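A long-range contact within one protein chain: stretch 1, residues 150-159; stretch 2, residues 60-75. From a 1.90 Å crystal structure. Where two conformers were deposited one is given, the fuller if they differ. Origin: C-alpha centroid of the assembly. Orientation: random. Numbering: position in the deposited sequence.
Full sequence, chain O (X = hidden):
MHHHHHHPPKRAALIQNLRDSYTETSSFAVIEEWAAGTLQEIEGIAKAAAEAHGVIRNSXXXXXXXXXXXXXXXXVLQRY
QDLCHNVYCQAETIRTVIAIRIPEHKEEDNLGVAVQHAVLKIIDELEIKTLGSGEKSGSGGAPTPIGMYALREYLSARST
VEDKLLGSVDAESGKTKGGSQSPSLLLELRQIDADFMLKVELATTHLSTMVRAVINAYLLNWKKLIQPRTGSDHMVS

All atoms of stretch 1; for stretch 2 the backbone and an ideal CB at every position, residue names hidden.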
# COMPACT_ATOMS: atom_id res chain seq x y z
N ALA O 150 71.19 96.49 14.38
CA ALA O 150 70.88 97.16 15.65
C ALA O 150 71.84 98.32 15.90
O ALA O 150 71.46 99.35 16.47
CB ALA O 150 71.00 96.18 16.77
N LEU O 151 73.09 98.12 15.50
CA LEU O 151 74.11 99.15 15.62
C LEU O 151 73.75 100.37 14.79
O LEU O 151 73.79 101.48 15.29
CB LEU O 151 75.46 98.59 15.20
CG LEU O 151 76.76 99.23 15.66
CD1 LEU O 151 76.63 99.96 17.01
CD2 LEU O 151 77.81 98.14 15.71
N ARG O 152 73.37 100.16 13.54
CA ARG O 152 72.87 101.25 12.71
C ARG O 152 71.60 101.90 13.28
O ARG O 152 71.49 103.12 13.25
CB ARG O 152 72.66 100.81 11.26
CG ARG O 152 71.99 101.86 10.40
CD ARG O 152 72.80 102.27 9.18
NE ARG O 152 72.11 103.35 8.46
CZ ARG O 152 71.51 103.23 7.28
NH1 ARG O 152 71.52 102.08 6.61
NH2 ARG O 152 70.90 104.29 6.75
N GLU O 153 70.66 101.09 13.78
CA GLU O 153 69.46 101.61 14.46
C GLU O 153 69.84 102.54 15.62
O GLU O 153 69.32 103.64 15.72
CB GLU O 153 68.61 100.47 15.05
CG GLU O 153 67.95 99.47 14.09
CD GLU O 153 66.97 98.57 14.83
OE1 GLU O 153 66.32 99.07 15.79
OE2 GLU O 153 66.86 97.35 14.48
N TYR O 154 70.74 102.07 16.48
CA TYR O 154 71.19 102.84 17.65
C TYR O 154 71.85 104.16 17.25
O TYR O 154 71.46 105.22 17.74
CB TYR O 154 72.12 101.99 18.52
CG TYR O 154 72.85 102.72 19.63
CD1 TYR O 154 72.16 103.17 20.76
CD2 TYR O 154 74.24 102.93 19.57
CE1 TYR O 154 72.83 103.85 21.78
CE2 TYR O 154 74.91 103.60 20.58
CZ TYR O 154 74.22 104.04 21.69
OH TYR O 154 74.88 104.70 22.69
N LEU O 155 72.84 104.09 16.35
CA LEU O 155 73.54 105.29 15.85
C LEU O 155 72.60 106.31 15.20
O LEU O 155 72.69 107.51 15.49
CB LEU O 155 74.71 104.89 14.93
CG LEU O 155 75.75 104.01 15.64
CD1 LEU O 155 76.82 103.48 14.64
CD2 LEU O 155 76.40 104.74 16.83
N SER O 156 71.70 105.82 14.34
CA SER O 156 70.65 106.65 13.74
C SER O 156 69.92 107.43 14.82
O SER O 156 69.90 108.66 14.80
CB SER O 156 69.62 105.78 12.99
OG SER O 156 70.24 104.82 12.14
N ALA O 157 69.35 106.70 15.77
CA ALA O 157 68.49 107.25 16.82
C ALA O 157 69.26 108.27 17.69
O ALA O 157 68.77 109.36 17.98
CB ALA O 157 67.96 106.12 17.71
N ARG O 158 70.48 107.90 18.07
CA ARG O 158 71.30 108.75 18.92
C ARG O 158 71.75 110.01 18.18
O ARG O 158 71.72 111.10 18.75
CB ARG O 158 72.51 107.97 19.47
CG ARG O 158 72.83 108.35 20.91
CD ARG O 158 74.15 107.85 21.45
NE ARG O 158 74.25 108.06 22.90
CZ ARG O 158 74.90 109.08 23.48
NH1 ARG O 158 75.53 110.00 22.74
NH2 ARG O 158 74.93 109.18 24.80
N SER O 159 72.13 109.86 16.91
CA SER O 159 72.64 110.98 16.10
C SER O 159 71.60 112.09 15.85
O SER O 159 71.97 113.26 15.74
CB SER O 159 73.23 110.47 14.78
OG SER O 159 72.21 110.05 13.89
N UNK O 60 73.48 110.30 35.49
CA UNK O 60 72.79 111.54 35.14
C UNK O 60 73.47 112.10 33.89
O UNK O 60 74.70 112.13 33.81
CB UNK O 60 72.82 112.55 36.29
N UNK O 61 72.67 112.52 32.92
CA UNK O 61 73.19 112.93 31.63
C UNK O 61 73.16 114.45 31.50
O UNK O 61 72.25 115.09 32.00
CB UNK O 61 72.39 112.28 30.50
N UNK O 62 74.16 115.00 30.82
CA UNK O 62 74.19 116.42 30.43
C UNK O 62 74.64 116.53 29.00
O UNK O 62 74.72 115.52 28.29
CB UNK O 62 75.11 117.23 31.34
N UNK O 63 74.97 117.75 28.55
CA UNK O 63 75.39 117.96 27.14
C UNK O 63 76.62 117.14 26.78
O UNK O 63 76.78 116.72 25.63
CB UNK O 63 75.68 119.44 26.89
N UNK O 64 77.48 116.90 27.76
CA UNK O 64 78.71 116.13 27.55
C UNK O 64 78.44 114.74 26.95
O UNK O 64 79.25 114.23 26.18
CB UNK O 64 79.46 115.98 28.88
N UNK O 65 77.31 114.14 27.33
CA UNK O 65 76.95 112.81 26.83
C UNK O 65 76.50 112.82 25.38
O UNK O 65 76.49 111.78 24.73
CB UNK O 65 75.84 112.21 27.70
N UNK O 66 76.13 114.00 24.87
CA UNK O 66 75.83 114.16 23.46
C UNK O 66 77.10 114.28 22.62
O UNK O 66 77.07 114.09 21.41
CB UNK O 66 74.94 115.39 23.25
N UNK O 67 78.21 114.62 23.28
CA UNK O 67 79.48 114.90 22.58
C UNK O 67 80.30 113.65 22.31
O UNK O 67 81.21 113.67 21.48
CB UNK O 67 80.32 115.88 23.40
N UNK O 68 79.96 112.56 23.00
CA UNK O 68 80.63 111.28 22.79
C UNK O 68 79.66 110.08 22.76
O UNK O 68 78.77 109.98 23.61
CB UNK O 68 81.67 111.07 23.89
N UNK O 69 79.86 109.19 21.78
CA UNK O 69 79.15 107.89 21.74
C UNK O 69 79.83 106.84 22.62
O UNK O 69 81.03 106.59 22.49
CB UNK O 69 79.07 107.37 20.30
N UNK O 70 79.06 106.20 23.51
CA UNK O 70 79.62 105.32 24.53
C UNK O 70 80.12 104.00 23.96
O UNK O 70 79.33 103.19 23.48
CB UNK O 70 78.57 105.05 25.61
N UNK O 71 81.44 103.80 24.04
CA UNK O 71 82.11 102.64 23.45
C UNK O 71 81.60 101.31 24.01
O UNK O 71 81.57 100.31 23.30
CB UNK O 71 83.62 102.74 23.68
N UNK O 72 81.25 101.30 25.30
CA UNK O 72 80.74 100.09 25.93
C UNK O 72 79.45 99.61 25.24
O UNK O 72 79.26 98.41 25.02
CB UNK O 72 80.49 100.34 27.42
N UNK O 73 78.57 100.54 24.89
CA UNK O 73 77.29 100.18 24.27
C UNK O 73 77.52 99.75 22.82
O UNK O 73 76.93 98.76 22.36
CB UNK O 73 76.31 101.35 24.33
N UNK O 74 78.37 100.49 22.12
CA UNK O 74 78.82 100.10 20.78
C UNK O 74 79.38 98.67 20.77
O UNK O 74 79.04 97.88 19.90
CB UNK O 74 79.88 101.08 20.28
N UNK O 75 80.22 98.34 21.76
CA UNK O 75 80.80 96.99 21.86
C UNK O 75 79.75 95.90 22.03
O UNK O 75 79.81 94.86 21.37
CB UNK O 75 81.78 96.93 23.03

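Stretch 1 is a helix that offers stretch 2 the side chains of Leu151, Tyr154, Leu155 and Arg158, an apolar surface with a guanidinium at one end. At position 60 the CB has nothing of stretch 1 nearby, so almost any residue would suit; it is Thr60. Position 61 directs its CB toward stretch 1 but from a distance, so a long or aromatic side chain is needed to arrive. Tyr61 does so, its CE2 3.8 Å from Arg158 NH2.

Position 62 has phi/psi of -136/-168 and open space at its CB; glycine is not demanded by stretch 1. Gly62 is found, and its N donates a hydrogen bond to the side chain of position 65. Positions 63 and 64 are out of reach and undemanding, and hold Arg63 and Ala64.

At position 65 the ideal CB lies 4.3 Å from Arg158 NH2, but the decisive group is the backbone carbonyl, which any residue would supply. A small or polar side chain could sit here; it is Gln65. Arg158 NH1 and NH2 both donate to Gln65 O, at 2.8 and 3.0 Å, while the side chain's end leads away from stretch 1, Gln65 OE1 accepting from Gly62 N at 2.8 Å. Position 66, its CB 5.4 Å from Arg158 NH1, would accept a small residue, and Ala66 fills it. Positions 67 and 68 point away, favouring polar residues: Glu67 makes no contact, whereas Lys68 turns its amine to the side chain of position 71.

Position 69 points sideways, its ideal CB 5.0 Å from Arg158 NH1 and 5.1 Å from Leu155 CD2, so a small polar or apolar residue would suit. It is Ser69, whose CA lies over one face of the guanidinium.

Position 70 precedes a helix, and its phi of -73° is compatible with proline, though Ser, Thr or Asp are also common at an N-cap. Pro70 places CD over the guanidinium face, 3.8 Å from Arg158 NE, and at the edge of the tyrosine ring, 3.3 Å from Tyr154 OH.

Positions 71 and 72, beyond reach, suit polar residues, here Glu71, whose OE2 forms a salt bridge with Lys68 NZ (2.7 Å), and Gln72. Position 73 points toward stretch 1, with its CB 4.0 Å from Tyr154 OH; Leu, Ile or Met could pack there. Leu73 brings CD1 to 3.4 Å from Tyr154 OH.

Position 74 has its CB 4.7 Å from Leu151 CD1, inviting a branched aliphatic chain or Met. Leu74 starts sideways, yet its CD2 comes to 3.7 Å from Leu155 CD2, 3.8 Å from Tyr154 CE2 and 4.1 Å from Leu151 CD1. Position 75 faces away; it is Gly75.

Stretch 2, residues 60-75: TYGRAQAEKSPEQLLG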
# COMPACT_ATOMS: atom_id res chain seq x y z
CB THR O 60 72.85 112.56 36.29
OG1 THR O 60 72.21 112.02 37.45
CG2 THR O 60 72.00 113.79 35.98
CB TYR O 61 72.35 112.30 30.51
CG TYR O 61 72.81 110.94 30.02
CD1 TYR O 61 73.11 109.91 30.91
CD2 TYR O 61 72.87 110.67 28.66
CE1 TYR O 61 73.52 108.65 30.44
CE2 TYR O 61 73.26 109.42 28.18
CZ TYR O 61 73.58 108.42 29.07
OH TYR O 61 73.97 107.19 28.57
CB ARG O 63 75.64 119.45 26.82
CG ARG O 63 77.14 119.80 26.55
CD ARG O 63 77.38 121.15 25.88
NE ARG O 63 76.70 121.26 24.59
CZ ARG O 63 76.81 122.30 23.76
NH1 ARG O 63 77.61 123.33 24.08
NH2 ARG O 63 76.15 122.32 22.61
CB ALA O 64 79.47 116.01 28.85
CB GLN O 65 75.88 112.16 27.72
CG GLN O 65 76.40 111.56 29.02
CD GLN O 65 77.08 112.58 29.94
OE1 GLN O 65 76.50 113.62 30.28
NE2 GLN O 65 78.31 112.27 30.34
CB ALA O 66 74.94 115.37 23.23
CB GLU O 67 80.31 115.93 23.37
CG GLU O 67 79.67 117.31 23.38
CD GLU O 67 80.39 118.32 24.27
OE1 GLU O 67 80.40 119.51 23.89
OE2 GLU O 67 80.94 117.94 25.34
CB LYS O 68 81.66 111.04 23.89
CG LYS O 68 83.00 110.57 23.35
CD LYS O 68 83.49 109.30 24.03
CE LYS O 68 84.63 108.70 23.23
NZ LYS O 68 84.80 107.23 23.46
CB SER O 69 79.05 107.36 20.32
OG SER O 69 78.40 108.28 19.46
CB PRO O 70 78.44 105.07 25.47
CG PRO O 70 77.33 105.92 24.99
CD PRO O 70 77.59 106.28 23.58
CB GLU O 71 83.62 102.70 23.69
CG GLU O 71 84.38 103.76 22.91
CD GLU O 71 85.80 103.96 23.44
OE1 GLU O 71 86.70 103.14 23.10
OE2 GLU O 71 86.02 104.93 24.22
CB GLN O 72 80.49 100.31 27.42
CG GLN O 72 80.14 99.02 28.18
CD GLN O 72 79.69 99.25 29.61
OE1 GLN O 72 79.50 100.39 30.04
NE2 GLN O 72 79.51 98.16 30.36
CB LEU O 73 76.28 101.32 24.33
CG LEU O 73 75.95 102.14 25.58
CD1 LEU O 73 74.54 102.66 25.43
CD2 LEU O 73 76.10 101.40 26.90
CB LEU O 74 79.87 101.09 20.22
CG LEU O 74 79.55 102.59 20.23
CD1 LEU O 74 80.78 103.43 19.88
CD2 LEU O 74 78.37 102.91 19.30
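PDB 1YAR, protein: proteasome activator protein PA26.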